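Nadb-ler3 (PDB 3WXB) catalyses the NAD(P)H-dependent reduction of carbonyl compounds, as a short-chain dehydrogenase/reductase with a Rossmann fold that holds NADPH. Local coordinates at residues 171-176 / 220-225; 121-126 / 195-200; 54-59 / 79-84. All blocks are in the same frame, centred on the assembly; numbering follows the deposited sequence.

Interaction 1: residues 171-176 / 220-225; sequences KAAIIN and GIFCVA
Ile175 and Val224 lie side by side and point the same way on neighbouring parallel strands of the Rossmann sheet, a pairing that illustrates how such strands match apolar side chains on one face. CD1 of Ile175 meets CG1 of Val224 at 3.6 Å. Torsions bring these methyls together: chi2 of -44° bends the Ile175 chain back, and CG1 of Val224 sits between its backbone N and carbonyl carbon (chi1 68°). On the same face CB of Ala173 reaches the edge of the Phe222 ring, near its plane, 4.0 Å from CD2. The other face carries Ile174, whose side chain crosses that of Ile221 obliquely, CD1 4.1 Å from CG2, and also nears SG of Cys223; helix 130-160 packs on both isoleucines. There too the amide of Asn176 is engaged outside the pair, ND2 with Thr209 OG1 and OD1 with Asn115 ND2. Four backbone bonds join the strands, 10° from parallel: Phe222 N to Ala172 O, Ile174 N to Phe222 O, Val224 N to Ile174 O and Asn176 N to Val224 O. Where the strands begin, a water bridges the segments, hydrogen-bonded to Ala172 O at 2.8 Å and Gly220 O at 2.9 Å.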
loop_
_atom_site.group_PDB
_atom_site.type_symbol
_atom_site.label_atom_id
_atom_site.label_comp_id
_atom_site.label_asym_id
_atom_site.label_seq_id
_atom_site.Cartn_x
_atom_site.Cartn_y
_atom_site.Cartn_z
ATOM N N LYS A 171 -6.220 2.335 26.671
ATOM C CA LYS A 171 -4.841 2.335 27.186
ATOM C C LYS A 171 -3.841 3.119 26.269
ATOM O O LYS A 171 -3.407 4.238 26.585
ATOM C CB LYS A 171 -4.421 0.891 27.467
ATOM C CG LYS A 171 -2.896 0.656 27.806
ATOM C CD LYS A 171 -2.594 -0.826 28.085
ATOM C CE LYS A 171 -1.129 -0.966 28.425
ATOM N NZ LYS A 171 -0.771 -2.340 28.898
ATOM N N ALA A 172 -3.456 2.541 25.129
ATOM C CA ALA A 172 -2.582 3.249 24.195
ATOM C C ALA A 172 -2.872 2.615 22.859
ATOM O O ALA A 172 -2.678 1.397 22.719
ATOM C CB ALA A 172 -1.117 3.037 24.545
ATOM N N ALA A 173 -3.348 3.401 21.898
ATOM C CA ALA A 173 -3.809 2.835 20.588
ATOM C C ALA A 173 -3.498 3.801 19.415
ATOM O O ALA A 173 -3.586 5.009 19.600
ATOM C CB ALA A 173 -5.323 2.579 20.596
ATOM N N ILE A 174 -3.208 3.257 18.254
ATOM C CA ILE A 174 -3.151 3.966 17.000
ATOM C C ILE A 174 -4.293 3.453 16.138
ATOM O O ILE A 174 -4.424 2.295 15.919
ATOM C CB ILE A 174 -1.804 3.750 16.286
ATOM C CG1 ILE A 174 -0.656 4.332 17.087
ATOM C CG2 ILE A 174 -1.839 4.312 14.893
ATOM C CD1 ILE A 174 0.635 3.762 16.781
ATOM N N ILE A 175 -5.117 4.355 15.690
ATOM C CA ILE A 175 -6.218 4.051 14.860
ATOM C C ILE A 175 -5.948 4.633 13.459
ATOM O O ILE A 175 -5.840 5.799 13.306
ATOM C CB ILE A 175 -7.530 4.652 15.401
ATOM C CG1 ILE A 175 -7.693 4.372 16.881
ATOM C CG2 ILE A 175 -8.713 4.215 14.598
ATOM C CD1 ILE A 175 -7.351 2.963 17.240
ATOM N N ASN A 176 -5.847 3.785 12.464
ATOM C CA ASN A 176 -5.706 4.231 11.091
ATOM C C ASN A 176 -6.988 4.166 10.293
ATOM O O ASN A 176 -7.498 3.104 10.092
ATOM C CB ASN A 176 -4.586 3.480 10.419
ATOM C CG ASN A 176 -3.284 3.777 11.021
ATOM O OD1 ASN A 176 -3.047 4.867 11.398
ATOM N ND2 ASN A 176 -2.463 2.798 11.161
ATOM N N GLY A 220 3.082 -2.223 24.601
ATOM C CA GLY A 220 1.724 -2.038 25.113
ATOM C C GLY A 220 0.801 -1.162 24.242
ATOM O O GLY A 220 -0.182 -0.630 24.735
ATOM N N ILE A 221 1.091 -1.053 22.949
ATOM C CA ILE A 221 0.299 -0.192 22.049
ATOM C C ILE A 221 -0.566 -1.007 21.084
ATOM O O ILE A 221 -0.053 -1.877 20.382
ATOM C CB ILE A 221 1.252 0.725 21.247
ATOM C CG1 ILE A 221 1.979 1.604 22.259
ATOM C CG2 ILE A 221 0.414 1.538 20.209
ATOM C CD1 ILE A 221 3.084 2.441 21.682
ATOM N N PHE A 222 -1.861 -0.744 21.074
ATOM C CA PHE A 222 -2.820 -1.428 20.234
ATOM C C PHE A 222 -2.892 -0.690 18.885
ATOM O O PHE A 222 -2.790 0.529 18.870
ATOM C CB PHE A 222 -4.179 -1.326 20.930
ATOM C CG PHE A 222 -5.285 -1.945 20.169
ATOM C CD1 PHE A 222 -5.520 -3.299 20.229
ATOM C CD2 PHE A 222 -6.066 -1.183 19.347
ATOM C CE1 PHE A 222 -6.578 -3.865 19.483
ATOM C CE2 PHE A 222 -7.122 -1.747 18.588
ATOM C CZ PHE A 222 -7.379 -3.098 18.670
ATOM N N CYS A 223 -3.059 -1.413 17.771
ATOM C CA CYS A 223 -3.202 -0.777 16.440
ATOM C C CYS A 223 -4.322 -1.420 15.664
ATOM O O CYS A 223 -4.529 -2.649 15.767
ATOM C CB CYS A 223 -1.910 -0.907 15.627
ATOM S SG CYS A 223 -0.474 -0.304 16.429
ATOM N N VAL A 224 -5.065 -0.644 14.882
ATOM C CA VAL A 224 -6.176 -1.219 14.127
ATOM C C VAL A 224 -6.473 -0.309 12.920
ATOM O O VAL A 224 -6.205 0.883 13.015
ATOM C CB VAL A 224 -7.463 -1.368 14.965
ATOM C CG1 VAL A 224 -8.095 0.007 15.352
ATOM C CG2 VAL A 224 -8.479 -2.244 14.232
ATOM N N ALA A 225 -6.988 -0.878 11.832
ATOM C CA ALA A 225 -7.389 -0.119 10.630
ATOM C C ALA A 225 -8.901 -0.177 10.625
ATOM O O ALA A 225 -9.446 -1.290 10.789
ATOM C CB ALA A 225 -6.858 -0.848 9.364
HETATM O O HOH W 1 -3.056 -0.683 24.526
#

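Interaction 2: residues 121-126 / 195-200; sequences RANTID and ALSYRC. With NDP (NADPH dihydro-nicotinamide-adenine-dinucleotide phosphate), chain C; EDO (1,2-ethanediol), chain D.
Beside the NADPH pocket of this short-chain dehydrogenase/reductase, the loop 121-126 packs against the start of helix 196-216, the helix that carries Tyr198 of the family's Tyr-x-x-x-Lys motif. Direct side-chain packing is sparse; its one apolar pair is CD2 of Leu196 with CG1 of Ile125, 3.6 Å apart, the two side chains crossing at a slant. Extending CG1 away from the Ile125 backbone N (chi1 -176°) sets it against the leucine methyl. Ala195, the N-cap residue, rests its CB on Arg121 O. Water does the polar work. One molecule donates to Asn123 O at 2.6 Å and accepts from Leu196 N, occupying a helix-start N-H; a second links Asn123 O to Ala195 N, and a third joins Arg121 N to Ser197 OG. The second subunit packs here too, with its Tyr216 on Ile125 and its Cys211 on Leu196. Two residues into the helix, Tyr198 turns its ring edge to the cofactor, with NADPH O2D in the ring plane. Replacing Tyr198 with a phenylalanine would probably leave O2D of the nicotinamide ribose, and O2 of a bound 1,2-ethanediol, without the hydroxyl they share. The tyrosine OH is hydrogen-bonded to O2D at 2.6 Å and to O2 of the ethanediol, probably from the crystallisation liquor, at 3.0 Å.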
loop_
_atom_site.group_PDB
_atom_site.type_symbol
_atom_site.label_atom_id
_atom_site.label_comp_id
_atom_site.label_asym_id
_atom_site.label_seq_id
_atom_site.Cartn_x
_atom_site.Cartn_y
_atom_site.Cartn_z
ATOM N N ARG A 121 -8.056 11.164 -5.328
ATOM C CA ARG A 121 -8.094 11.947 -6.557
ATOM C C ARG A 121 -8.900 11.143 -7.569
ATOM O O ARG A 121 -9.089 9.944 -7.377
ATOM C CB ARG A 121 -6.671 12.279 -7.021
ATOM C CG ARG A 121 -6.261 13.733 -6.691
ATOM C CD ARG A 121 -5.380 14.018 -5.508
ATOM N NE ARG A 121 -4.004 14.157 -5.970
ATOM C CZ ARG A 121 -3.035 14.946 -5.500
ATOM N NH1 ARG A 121 -3.170 15.793 -4.484
ATOM N NH2 ARG A 121 -1.867 14.872 -6.107
ATOM N N ALA A 122 -9.350 11.802 -8.639
ATOM C CA ALA A 122 -10.393 11.272 -9.533
ATOM C C ALA A 122 -9.834 10.751 -10.823
ATOM O O ALA A 122 -10.547 10.544 -11.786
ATOM C CB ALA A 122 -11.444 12.349 -9.821
ATOM N N ASN A 123 -8.544 10.556 -10.882
ATOM C CA ASN A 123 -8.015 10.022 -12.131
ATOM C C ASN A 123 -8.207 8.491 -12.335
ATOM O O ASN A 123 -8.224 7.707 -11.370
ATOM C CB ASN A 123 -6.591 10.514 -12.367
ATOM C CG ASN A 123 -5.779 10.492 -11.159
ATOM O OD1 ASN A 123 -5.225 9.444 -10.817
ATOM N ND2 ASN A 123 -5.645 11.641 -10.494
ATOM N N THR A 124 -8.411 8.085 -13.583
ATOM C CA THR A 124 -8.574 6.665 -13.956
ATOM C C THR A 124 -7.192 6.019 -14.227
ATOM O O THR A 124 -6.166 6.705 -14.132
ATOM C CB THR A 124 -9.471 6.552 -15.204
ATOM O OG1 THR A 124 -8.961 7.435 -16.200
ATOM C CG2 THR A 124 -10.889 7.006 -14.890
ATOM N N ILE A 125 -7.148 4.716 -14.541
ATOM C CA ILE A 125 -5.828 4.015 -14.678
ATOM C C ILE A 125 -4.941 4.653 -15.804
ATOM O O ILE A 125 -3.710 4.667 -15.736
ATOM C CB ILE A 125 -6.042 2.484 -14.893
ATOM C CG1 ILE A 125 -4.744 1.693 -14.954
ATOM C CG2 ILE A 125 -6.818 2.209 -16.181
ATOM C CD1 ILE A 125 -4.963 0.203 -14.823
ATOM N N ASP A 126 -5.598 5.169 -16.826
ATOM C CA ASP A 126 -4.873 5.687 -17.990
ATOM C C ASP A 126 -4.269 7.013 -17.680
ATOM O O ASP A 126 -3.236 7.365 -18.244
ATOM C CB ASP A 126 -5.798 5.849 -19.201
ATOM C CG ASP A 126 -6.063 4.549 -19.883
ATOM O OD1 ASP A 126 -5.496 3.503 -19.513
ATOM O OD2 ASP A 126 -6.859 4.565 -20.820
ATOM N N ALA A 195 -9.536 5.223 -9.118
ATOM C CA ALA A 195 -8.698 5.886 -8.094
ATOM C C ALA A 195 -7.558 5.016 -7.565
ATOM O O ALA A 195 -7.411 4.821 -6.352
ATOM C CB ALA A 195 -9.592 6.381 -6.970
ATOM N N LEU A 196 -6.708 4.545 -8.485
ATOM C CA LEU A 196 -5.613 3.693 -8.134
ATOM C C LEU A 196 -4.722 4.253 -7.069
ATOM O O LEU A 196 -4.333 3.537 -6.144
ATOM C CB LEU A 196 -4.774 3.383 -9.370
ATOM C CG LEU A 196 -5.171 2.167 -10.191
ATOM C CD1 LEU A 196 -6.632 2.304 -10.678
ATOM C CD2 LEU A 196 -4.181 2.004 -11.431
ATOM N N SER A 197 -4.359 5.539 -7.193
ATOM C CA SER A 197 -3.500 6.176 -6.186
ATOM C C SER A 197 -4.092 6.047 -4.758
ATOM O O SER A 197 -3.347 5.772 -3.816
ATOM C CB SER A 197 -3.224 7.667 -6.488
ATOM O OG SER A 197 -4.412 8.426 -6.572
ATOM N N TYR A 198 -5.398 6.263 -4.647
ATOM C CA TYR A 198 -6.094 6.095 -3.339
ATOM C C TYR A 198 -6.091 4.617 -2.855
ATOM O O TYR A 198 -5.689 4.359 -1.729
ATOM C CB TYR A 198 -7.495 6.559 -3.462
ATOM C CG TYR A 198 -8.308 6.502 -2.163
ATOM C CD1 TYR A 198 -8.147 7.483 -1.184
ATOM C CD2 TYR A 198 -9.260 5.504 -1.955
ATOM C CE1 TYR A 198 -8.937 7.499 0.024
ATOM C CE2 TYR A 198 -10.070 5.516 -0.752
ATOM C CZ TYR A 198 -9.882 6.505 0.196
ATOM O OH TYR A 198 -10.616 6.547 1.339
ATOM N N ARG A 199 -6.457 3.675 -3.737
ATOM C CA ARG A 199 -6.570 2.241 -3.408
ATOM C C ARG A 199 -5.217 1.680 -2.998
ATOM O O ARG A 199 -5.068 0.934 -2.008
ATOM C CB ARG A 199 -7.198 1.427 -4.596
ATOM C CG ARG A 199 -8.569 1.909 -5.018
ATOM C CD ARG A 199 -9.136 0.993 -6.081
ATOM N NE ARG A 199 -10.465 1.465 -6.409
ATOM C CZ ARG A 199 -11.577 1.090 -5.769
ATOM N NH1 ARG A 199 -11.533 0.160 -4.764
ATOM N NH2 ARG A 199 -12.734 1.612 -6.133
ATOM N N CYS A 200 -4.190 2.006 -3.779
ATOM C CA CYS A 200 -2.829 1.513 -3.450
ATOM C C CYS A 200 -2.390 2.092 -2.104
ATOM O O CYS A 200 -1.773 1.328 -1.252
ATOM C CB CYS A 200 -1.797 1.916 -4.558
ATOM S SG CYS A 200 -2.069 1.000 -6.067
HETATM P PA NDP C . -12.695 14.893 3.696
HETATM O O1A NDP C . -12.154 15.101 2.319
HETATM O O2A NDP C . -14.013 15.322 3.936
HETATM O O5B NDP C . -11.825 15.527 4.733
HETATM C C5B NDP C . -10.381 15.428 4.574
HETATM C C4B NDP C . -9.760 15.927 5.833
HETATM O O4B NDP C . -8.266 15.591 5.874
HETATM C C3B NDP C . -9.809 17.469 5.962
HETATM O O3B NDP C . -9.730 17.741 7.423
HETATM C C2B NDP C . -8.474 17.881 5.316
HETATM O O2B NDP C . -8.017 19.196 5.699
HETATM C C1B NDP C . -7.514 16.809 5.903
HETATM N N9A NDP C . -6.236 16.704 5.016
HETATM C C8A NDP C . -6.089 16.318 3.724
HETATM N N7A NDP C . -4.787 16.427 3.396
HETATM C C5A NDP C . -4.152 17.000 4.406
HETATM C C6A NDP C . -2.863 17.337 4.587
HETATM N N6A NDP C . -1.991 17.146 3.581
HETATM N N1A NDP C . -2.457 17.845 5.763
HETATM C C2A NDP C . -3.342 17.985 6.802
HETATM N N3A NDP C . -4.674 17.654 6.591
HETATM C C4A NDP C . -5.034 17.133 5.422
HETATM O O3 NDP C . -12.487 13.279 3.917
HETATM P PN NDP C . -13.386 12.376 4.910
HETATM O O1N NDP C . -14.444 11.769 4.112
HETATM O O2N NDP C . -13.680 13.094 6.164
HETATM O O5D NDP C . -12.257 11.223 5.153
HETATM C C5D NDP C . -11.459 11.090 6.345
HETATM C C4D NDP C . -10.758 9.724 6.294
HETATM O O4D NDP C . -11.733 8.709 6.110
HETATM C C3D NDP C . -9.861 9.675 5.023
HETATM O O3D NDP C . -8.670 9.013 5.435
HETATM C C2D NDP C . -10.608 8.861 4.046
HETATM O O2D NDP C . -9.740 8.188 3.136
HETATM C C1D NDP C . -11.344 7.895 4.944
HETATM N N1N NDP C . -12.532 7.320 4.262
HETATM C C2N NDP C . -13.627 8.097 3.853
HETATM C C3N NDP C . -14.720 7.499 3.218
HETATM C C7N NDP C . -15.865 8.225 2.842
HETATM O O7N NDP C . -16.781 7.643 2.256
HETATM N N7N NDP C . -15.957 9.525 3.262
HETATM C C4N NDP C . -14.702 6.117 2.937
HETATM C C5N NDP C . -13.622 5.309 3.316
HETATM C C6N NDP C . -12.515 5.893 3.954
HETATM P P2B NDP C . -8.392 20.508 4.766
HETATM O O1X NDP C . -7.251 21.332 5.192
HETATM O O2X NDP C . -9.752 20.823 5.228
HETATM O O3X NDP C . -8.286 20.013 3.367
HETATM C C1 EDO D . -14.136 6.661 -0.659
HETATM O O1 EDO D . -14.358 6.778 -2.099
HETATM C C2 EDO D . -14.236 5.178 -0.278
HETATM O O2 EDO D . -12.958 4.997 0.394
HETATM O O HOH W 2 -6.818 8.660 -6.003
HETATM O O HOH W 3 -6.477 5.759 -11.053
HETATM O O HOH W 4 -11.242 7.478 -10.472
#

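Interaction 3: residues 54-59 / 79-84; sequences EWVFAT and PNLVIV
Phe57 and Val82 form the centre of the contact, side by side and pointing the same way from paired strands. CD1 of the phenylalanine ring is 3.7 Å from CB of Val82, which approaches it obliquely, while CG2 of Val84 comes up at the ring edge, near its plane, 3.8 Å from the same CD1. The ring is thus bordered by two valines of the neighbouring strand. With CG anti to the carbonyl carbon (chi1 -61°), Phe57 lays its ring back along its own strand, which brings CD1 beside Val82. Further back, CG2 of Val82 reaches the edge of the Trp55 indole, with CB of Glu54 over one face of that ring system, toward the rim. On the reverse face Leu81 does the reaching: its CD1 leans across to CB of Ala58 at 3.7 Å, nears CG1 of Val56 and lies 3.5 Å from Val56 O.

Behind these side chains stands the backbone. Val56 N and Ala58 N donate to Asn80 O and Val82 O, and Val82 N and Val84 N return bonds to Val56 O and Ala58 O, all four at 2.8 Å. The bond from Val82 N runs almost straight on from the carbonyl of Val56, whereas the donor at Asn80 O is tilted 33° from the carbonyl plane. The strands themselves cross at -28°, the twist expected of a parallel sheet.

Outward again, Val101 and Leu105 of helix 91-105 cover Phe57, and on the reverse face Leu71 and Leu74 of helix 69-77 cover Ala58 and Leu81. That second helix connects the two strands: strand 55-60, helix 69-77 and strand 81-85 form a beta-alpha-beta unit of the dinucleotide-binding Rossmann fold.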
loop_
_atom_site.group_PDB
_atom_site.type_symbol
_atom_site.label_atom_id
_atom_site.label_comp_id
_atom_site.label_asym_id
_atom_site.label_seq_id
_atom_site.Cartn_x
_atom_site.Cartn_y
_atom_site.Cartn_z
ATOM N N GLU A 54 -9.658 14.515 28.978
ATOM C CA GLU A 54 -9.062 15.725 29.473
ATOM C C GLU A 54 -8.495 16.603 28.371
ATOM O O GLU A 54 -8.514 17.789 28.483
ATOM C CB GLU A 54 -7.963 15.441 30.479
ATOM C CG GLU A 54 -8.141 16.264 31.711
ATOM C CD GLU A 54 -7.148 16.002 32.788
ATOM O OE1 GLU A 54 -7.044 14.863 33.250
ATOM O OE2 GLU A 54 -6.485 16.962 33.172
ATOM N N TRP A 55 -7.977 16.003 27.314
ATOM C CA TRP A 55 -7.492 16.734 26.161
ATOM C C TRP A 55 -7.954 16.051 24.903
ATOM O O TRP A 55 -7.704 14.889 24.738
ATOM C CB TRP A 55 -5.977 16.743 26.099
ATOM C CG TRP A 55 -5.185 17.340 27.209
ATOM C CD1 TRP A 55 -4.830 18.626 27.345
ATOM C CD2 TRP A 55 -4.567 16.643 28.288
ATOM N NE1 TRP A 55 -4.055 18.787 28.451
ATOM C CE2 TRP A 55 -3.885 17.582 29.053
ATOM C CE3 TRP A 55 -4.555 15.317 28.696
ATOM C CZ2 TRP A 55 -3.182 17.242 30.203
ATOM C CZ3 TRP A 55 -3.870 14.983 29.834
ATOM C CH2 TRP A 55 -3.188 15.936 30.576
ATOM N N VAL A 56 -8.606 16.788 24.024
ATOM C CA VAL A 56 -8.825 16.360 22.673
ATOM C C VAL A 56 -7.985 17.305 21.827
ATOM O O VAL A 56 -8.239 18.522 21.791
ATOM C CB VAL A 56 -10.281 16.485 22.258
ATOM C CG1 VAL A 56 -10.415 16.083 20.781
ATOM C CG2 VAL A 56 -11.174 15.610 23.162
ATOM N N PHE A 57 -6.940 16.761 21.214
ATOM C CA PHE A 57 -6.163 17.496 20.239
ATOM C C PHE A 57 -6.811 17.343 18.876
ATOM O O PHE A 57 -7.003 16.218 18.348
ATOM C CB PHE A 57 -4.742 17.014 20.238
ATOM C CG PHE A 57 -4.059 17.204 21.559
ATOM C CD1 PHE A 57 -3.452 18.430 21.879
ATOM C CD2 PHE A 57 -4.069 16.173 22.524
ATOM C CE1 PHE A 57 -2.820 18.607 23.158
ATOM C CE2 PHE A 57 -3.441 16.351 23.784
ATOM C CZ PHE A 57 -2.838 17.559 24.099
ATOM N N ALA A 58 -7.173 18.469 18.279
ATOM C CA ALA A 58 -7.764 18.386 16.952
ATOM C C ALA A 58 -6.764 19.046 15.983
ATOM O O ALA A 58 -6.448 20.253 16.139
ATOM C CB ALA A 58 -9.079 19.102 16.957
ATOM N N THR A 59 -6.231 18.307 15.011
ATOM C CA THR A 59 -5.287 18.966 14.129
ATOM C C THR A 59 -6.017 19.528 12.903
ATOM O O THR A 59 -6.995 18.945 12.387
ATOM C CB THR A 59 -4.042 18.123 13.757
ATOM O OG1 THR A 59 -4.317 17.315 12.606
ATOM C CG2 THR A 59 -3.632 17.197 14.936
ATOM N N PRO A 79 -13.172 23.617 26.941
ATOM C CA PRO A 79 -11.810 23.886 27.345
ATOM C C PRO A 79 -10.898 22.674 27.139
ATOM O O PRO A 79 -9.699 22.839 27.106
ATOM C CB PRO A 79 -11.928 24.255 28.838
ATOM C CG PRO A 79 -13.268 23.792 29.266
ATOM C CD PRO A 79 -14.135 23.874 28.029
ATOM N N ASN A 80 -11.478 21.473 27.004
ATOM C CA ASN A 80 -10.657 20.263 26.755
ATOM C C ASN A 80 -10.206 20.111 25.263
ATOM O O ASN A 80 -9.296 19.333 24.955
ATOM C CB ASN A 80 -11.343 19.007 27.292
ATOM C CG ASN A 80 -12.772 18.870 26.839
ATOM O OD1 ASN A 80 -13.352 17.765 26.930
ATOM N ND2 ASN A 80 -13.376 19.966 26.352
ATOM N N LEU A 81 -10.805 20.897 24.377
ATOM C CA LEU A 81 -10.422 20.941 22.951
ATOM C C LEU A 81 -9.234 21.843 22.646
ATOM O O LEU A 81 -9.332 23.073 22.815
ATOM C CB LEU A 81 -11.616 21.393 22.093
ATOM C CG LEU A 81 -11.421 21.456 20.551
ATOM C CD1 LEU A 81 -10.810 20.124 20.011
ATOM C CD2 LEU A 81 -12.748 21.711 19.877
ATOM N N VAL A 82 -8.123 21.245 22.186
ATOM C CA VAL A 82 -6.909 21.937 21.799
ATOM C C VAL A 82 -6.728 21.837 20.268
ATOM O O VAL A 82 -6.551 20.726 19.749
ATOM C CB VAL A 82 -5.678 21.333 22.467
ATOM C CG1 VAL A 82 -4.402 22.068 22.066
ATOM C CG2 VAL A 82 -5.818 21.313 24.019
ATOM N N ILE A 83 -6.727 22.988 19.567
ATOM C CA ILE A 83 -6.519 23.031 18.111
ATOM C C ILE A 83 -5.033 23.126 17.779
ATOM O O ILE A 83 -4.336 24.037 18.260
ATOM C CB ILE A 83 -7.355 24.136 17.436
ATOM C CG1 ILE A 83 -8.831 23.807 17.570
ATOM C CG2 ILE A 83 -7.009 24.239 15.925
ATOM C CD1 ILE A 83 -9.827 24.947 17.148
ATOM N N VAL A 84 -4.539 22.147 17.001
ATOM C CA VAL A 84 -3.128 22.015 16.632
ATOM C C VAL A 84 -2.897 22.201 15.089
ATOM O O VAL A 84 -3.465 21.429 14.253
ATOM C CB VAL A 84 -2.526 20.641 17.126
ATOM C CG1 VAL A 84 -0.996 20.589 16.906
ATOM C CG2 VAL A 84 -2.842 20.382 18.634
#

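How the interactions relate
Interactions 1 and 3 belong to one parallel sheet of strand order 3-2-1-4-5-6-7: 54-59 with 79-84 joins strands toward one margin, 171-176 with 220-225 strands in the other half, and the centres lie about 19 Å apart. Interaction 2 stands beyond the sheet, its centre about 28 Å from that of interaction 1 and about 34 Å from that of interaction 3. Chain order ties it to the first, since helix 196-216 connects strands 173-177 and 222-227. NADPH is a shared reference point: interaction 2 bonds its ribose directly through Tyr198, whereas the side chains of Thr59 and Asn176 stay about 6 Å and 8 Å from it. None of the three contacts touches another.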